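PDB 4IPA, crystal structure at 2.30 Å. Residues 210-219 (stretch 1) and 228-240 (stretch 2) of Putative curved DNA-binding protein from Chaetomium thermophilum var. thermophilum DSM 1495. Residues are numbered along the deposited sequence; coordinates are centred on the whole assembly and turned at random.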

# COMPACT_ATOMS: atom_id res chain seq x y z
N ASN A 210 -12.21 -10.24 -8.66
CA ASN A 210 -11.17 -9.97 -9.64
C ASN A 210 -10.02 -9.15 -9.05
O ASN A 210 -10.22 -8.30 -8.17
CB ASN A 210 -11.76 -9.25 -10.85
CG ASN A 210 -12.58 -10.17 -11.73
OD1 ASN A 210 -12.03 -11.05 -12.38
ND2 ASN A 210 -13.90 -9.97 -11.76
N ILE A 211 -8.81 -9.41 -9.55
CA ILE A 211 -7.65 -8.62 -9.16
C ILE A 211 -7.81 -7.22 -9.73
O ILE A 211 -8.19 -7.07 -10.89
CB ILE A 211 -6.32 -9.23 -9.70
CG1 ILE A 211 -6.07 -10.60 -9.07
CG2 ILE A 211 -5.14 -8.30 -9.40
CD1 ILE A 211 -5.89 -10.53 -7.61
N ILE A 212 -7.49 -6.20 -8.94
CA ILE A 212 -7.50 -4.85 -9.47
C ILE A 212 -6.37 -4.57 -10.49
O ILE A 212 -5.18 -4.65 -10.18
CB ILE A 212 -7.47 -3.80 -8.36
CG1 ILE A 212 -8.67 -4.01 -7.43
CG2 ILE A 212 -7.47 -2.41 -8.96
CD1 ILE A 212 -8.55 -3.17 -6.15
N GLU A 213 -6.78 -4.27 -11.71
CA GLU A 213 -5.84 -4.01 -12.79
C GLU A 213 -4.65 -3.11 -12.39
O GLU A 213 -4.85 -2.03 -11.84
CB GLU A 213 -6.57 -3.34 -13.94
CG GLU A 213 -7.13 -4.29 -14.95
CD GLU A 213 -7.35 -3.61 -16.29
OE1 GLU A 213 -7.54 -2.36 -16.32
OE2 GLU A 213 -7.33 -4.32 -17.32
N SER A 214 -3.44 -3.59 -12.67
CA SER A 214 -2.22 -2.79 -12.53
C SER A 214 -1.85 -2.49 -11.09
O SER A 214 -1.13 -1.53 -10.83
CB SER A 214 -2.31 -1.48 -13.34
OG SER A 214 -2.36 -1.74 -14.73
N THR A 215 -2.35 -3.30 -10.16
CA THR A 215 -1.90 -3.22 -8.78
C THR A 215 -0.41 -3.50 -8.73
O THR A 215 0.04 -4.55 -9.17
CB THR A 215 -2.67 -4.22 -7.91
OG1 THR A 215 -4.04 -3.80 -7.84
CG2 THR A 215 -2.09 -4.29 -6.50
N THR A 216 0.36 -2.56 -8.22
CA THR A 216 1.81 -2.60 -8.40
C THR A 216 2.56 -2.73 -7.07
O THR A 216 2.28 -2.01 -6.12
CB THR A 216 2.30 -1.32 -9.11
OG1 THR A 216 1.62 -1.17 -10.35
CG2 THR A 216 3.83 -1.38 -9.37
N SER A 217 3.51 -3.65 -7.03
CA SER A 217 4.47 -3.73 -5.94
C SER A 217 5.80 -3.08 -6.34
O SER A 217 6.27 -3.27 -7.45
CB SER A 217 4.66 -5.18 -5.53
OG SER A 217 3.42 -5.71 -5.07
N TRP A 218 6.39 -2.31 -5.45
CA TRP A 218 7.59 -1.54 -5.80
C TRP A 218 8.78 -1.88 -4.90
O TRP A 218 8.64 -2.04 -3.69
CB TRP A 218 7.35 -0.05 -5.63
CG TRP A 218 6.42 0.59 -6.59
CD1 TRP A 218 5.10 0.81 -6.41
CD2 TRP A 218 6.76 1.16 -7.86
NE1 TRP A 218 4.57 1.46 -7.51
CE2 TRP A 218 5.57 1.69 -8.41
CE3 TRP A 218 7.95 1.27 -8.59
CZ2 TRP A 218 5.53 2.33 -9.65
CZ3 TRP A 218 7.91 1.90 -9.83
CH2 TRP A 218 6.71 2.42 -10.34
N LEU A 219 9.95 -1.93 -5.51
CA LEU A 219 11.19 -1.95 -4.77
C LEU A 219 11.29 -0.63 -4.00
O LEU A 219 11.00 0.43 -4.54
CB LEU A 219 12.36 -2.08 -5.74
CG LEU A 219 13.76 -2.24 -5.13
CD1 LEU A 219 13.87 -3.58 -4.40
CD2 LEU A 219 14.83 -2.13 -6.21
N LYS A 228 13.62 0.69 -8.67
CA LYS A 228 13.97 0.32 -10.05
C LYS A 228 13.46 -1.05 -10.47
O LYS A 228 13.67 -1.48 -11.59
CB LYS A 228 15.48 0.44 -10.30
CG LYS A 228 16.32 -0.47 -9.44
CD LYS A 228 17.81 -0.33 -9.75
CE LYS A 228 18.64 -1.20 -8.80
NZ LYS A 228 20.11 -1.14 -9.07
N LYS A 229 12.77 -1.73 -9.56
CA LYS A 229 12.07 -2.95 -9.91
C LYS A 229 10.62 -2.82 -9.47
O LYS A 229 10.32 -2.17 -8.46
CB LYS A 229 12.74 -4.17 -9.26
CG LYS A 229 14.27 -4.17 -9.46
CD LYS A 229 14.96 -5.48 -9.04
CE LYS A 229 14.83 -5.78 -7.57
NZ LYS A 229 15.79 -6.85 -7.16
N LYS A 230 9.71 -3.43 -10.22
CA LYS A 230 8.30 -3.44 -9.85
C LYS A 230 7.56 -4.64 -10.45
O LYS A 230 7.89 -5.14 -11.53
CB LYS A 230 7.61 -2.15 -10.31
CG LYS A 230 7.36 -2.11 -11.79
CD LYS A 230 7.07 -0.71 -12.28
CE LYS A 230 7.11 -0.65 -13.80
NZ LYS A 230 6.90 0.76 -14.28
N ILE A 231 6.56 -5.11 -9.71
CA ILE A 231 5.68 -6.15 -10.20
C ILE A 231 4.31 -5.55 -10.45
O ILE A 231 3.71 -4.98 -9.55
CB ILE A 231 5.57 -7.27 -9.17
CG1 ILE A 231 6.94 -7.94 -9.01
CG2 ILE A 231 4.51 -8.29 -9.61
CD1 ILE A 231 6.98 -9.01 -7.93
N ILE A 232 3.81 -5.65 -11.67
CA ILE A 232 2.50 -5.12 -11.96
C ILE A 232 1.49 -6.23 -12.22
O ILE A 232 1.61 -6.94 -13.22
CB ILE A 232 2.51 -4.19 -13.17
CG1 ILE A 232 3.59 -3.11 -13.01
CG2 ILE A 232 1.11 -3.58 -13.39
CD1 ILE A 232 3.62 -2.09 -14.14
N LEU A 233 0.52 -6.40 -11.32
CA LEU A 233 -0.51 -7.44 -11.49
C LEU A 233 -1.54 -7.10 -12.58
O LEU A 233 -1.91 -5.93 -12.75
CB LEU A 233 -1.26 -7.66 -10.18
CG LEU A 233 -0.43 -8.04 -8.96
CD1 LEU A 233 -1.36 -8.14 -7.78
CD2 LEU A 233 0.35 -9.36 -9.20
N SER A 234 -2.01 -8.12 -13.30
CA SER A 234 -2.97 -7.95 -14.39
C SER A 234 -2.75 -6.67 -15.14
O SER A 234 -3.65 -5.83 -15.22
CB SER A 234 -4.40 -7.94 -13.87
OG SER A 234 -4.63 -9.02 -13.00
N PRO A 235 -1.54 -6.49 -15.69
CA PRO A 235 -1.21 -5.28 -16.44
C PRO A 235 -2.27 -4.95 -17.48
O PRO A 235 -2.62 -3.78 -17.68
CB PRO A 235 0.10 -5.66 -17.15
CG PRO A 235 0.20 -7.17 -17.06
CD PRO A 235 -0.48 -7.51 -15.77
N GLY A 236 -2.78 -5.98 -18.14
CA GLY A 236 -3.63 -5.78 -19.29
C GLY A 236 -2.80 -5.51 -20.53
O GLY A 236 -2.09 -6.39 -21.00
N GLU A 237 -2.84 -4.27 -21.02
CA GLU A 237 -2.37 -3.96 -22.37
C GLU A 237 -0.94 -3.42 -22.50
O GLU A 237 0.02 -4.17 -22.36
CB GLU A 237 -3.34 -3.03 -23.08
CG GLU A 237 -4.74 -3.60 -23.20
CD GLU A 237 -4.75 -4.99 -23.79
OE1 GLU A 237 -5.58 -5.82 -23.37
OE2 GLU A 237 -3.91 -5.27 -24.69
N ASN A 238 -0.82 -2.13 -22.81
CA ASN A 238 0.49 -1.54 -23.10
C ASN A 238 1.35 -1.28 -21.85
O ASN A 238 2.17 -0.36 -21.83
CB ASN A 238 0.33 -0.24 -23.90
CG ASN A 238 0.03 -0.49 -25.39
OD1 ASN A 238 -1.04 -0.16 -25.89
ND2 ASN A 238 1.00 -1.07 -26.09
N ILE A 239 1.15 -2.12 -20.83
CA ILE A 239 1.83 -1.94 -19.55
C ILE A 239 2.45 -3.26 -19.08
O ILE A 239 1.95 -4.35 -19.39
CB ILE A 239 0.86 -1.37 -18.51
CG1 ILE A 239 0.44 -2.44 -17.51
CG2 ILE A 239 -0.38 -0.80 -19.20
CD1 ILE A 239 1.40 -2.61 -16.38
N LYS A 240 3.54 -3.17 -18.34
CA LYS A 240 4.21 -4.36 -17.83
C LYS A 240 5.24 -3.97 -16.79
O LYS A 240 5.87 -2.92 -16.89
CB LYS A 240 4.88 -5.14 -18.96
CG LYS A 240 3.91 -5.77 -19.95
CD LYS A 240 4.64 -6.50 -21.06
CE LYS A 240 3.69 -7.16 -22.05
NZ LYS A 240 4.46 -7.86 -23.14

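The strand through S217 and W218 runs antiparallel to the strand through K230 and I231, their N-to-C directions 176° apart and their axes approaching to 4.6 Å. The register follows from the CA spacings: T216 faces I232 (CA to CA 4.4 Å) and W218 faces K230 (CA to CA 4.5 Å) as non-hydrogen-bonded pairs, flanking the wider hydrogen-bonded pair S217 and I231 (CA to CA 5.0 Å). In that central pair the bonds are reciprocal, S217 N to I231 O and I231 N to S217 O both 2.9 Å, with N-H...O angles of 159° and 155°. Nearly linear bonds extend the ladder both ways: L219 N to K229 O (3.0 Å, 170°) and L233 N to T215 O (2.9 Å, 167°). CA-H...O contacts supplement it, T216 CA lying 3.3 Å from I231 O and K230 CA 3.1 Å from S217 O.

A type II turn from I212 to T215 leads stretch 1 into the ladder, T215 belonging to both. T215 N (3.1 Å) and T215 OG1 (2.7 Å) both donate to I212 O, while S214 N reaches across to L233 O at 2.8 Å, though bent to 132°, and more weakly to S234 O at 3.4 Å.

Side chains alternate between the sheet faces. T216, W218, K230 and I232 share one face, where the aliphatic part of K230 lies over the W218 indole: CD is 4.0 Å from the centroid of the six-membered ring and 29° off its normal, a CH-pi geometry. Nearby, T216 CG2 meets K230 CB at 4.0 Å. T216 OG1 donates to S214 O (2.8 Å), satisfying a polar group beside apolar I232. On the other face, S217 CB and I231 CB stand 4.3 Å apart. L219 CD2 packs 3.9 Å from K229 CG, a contact between aliphatic carbons, and I211 CG2 meets L233 CB at 4.0 Å. Together the stretches bury 766 Å².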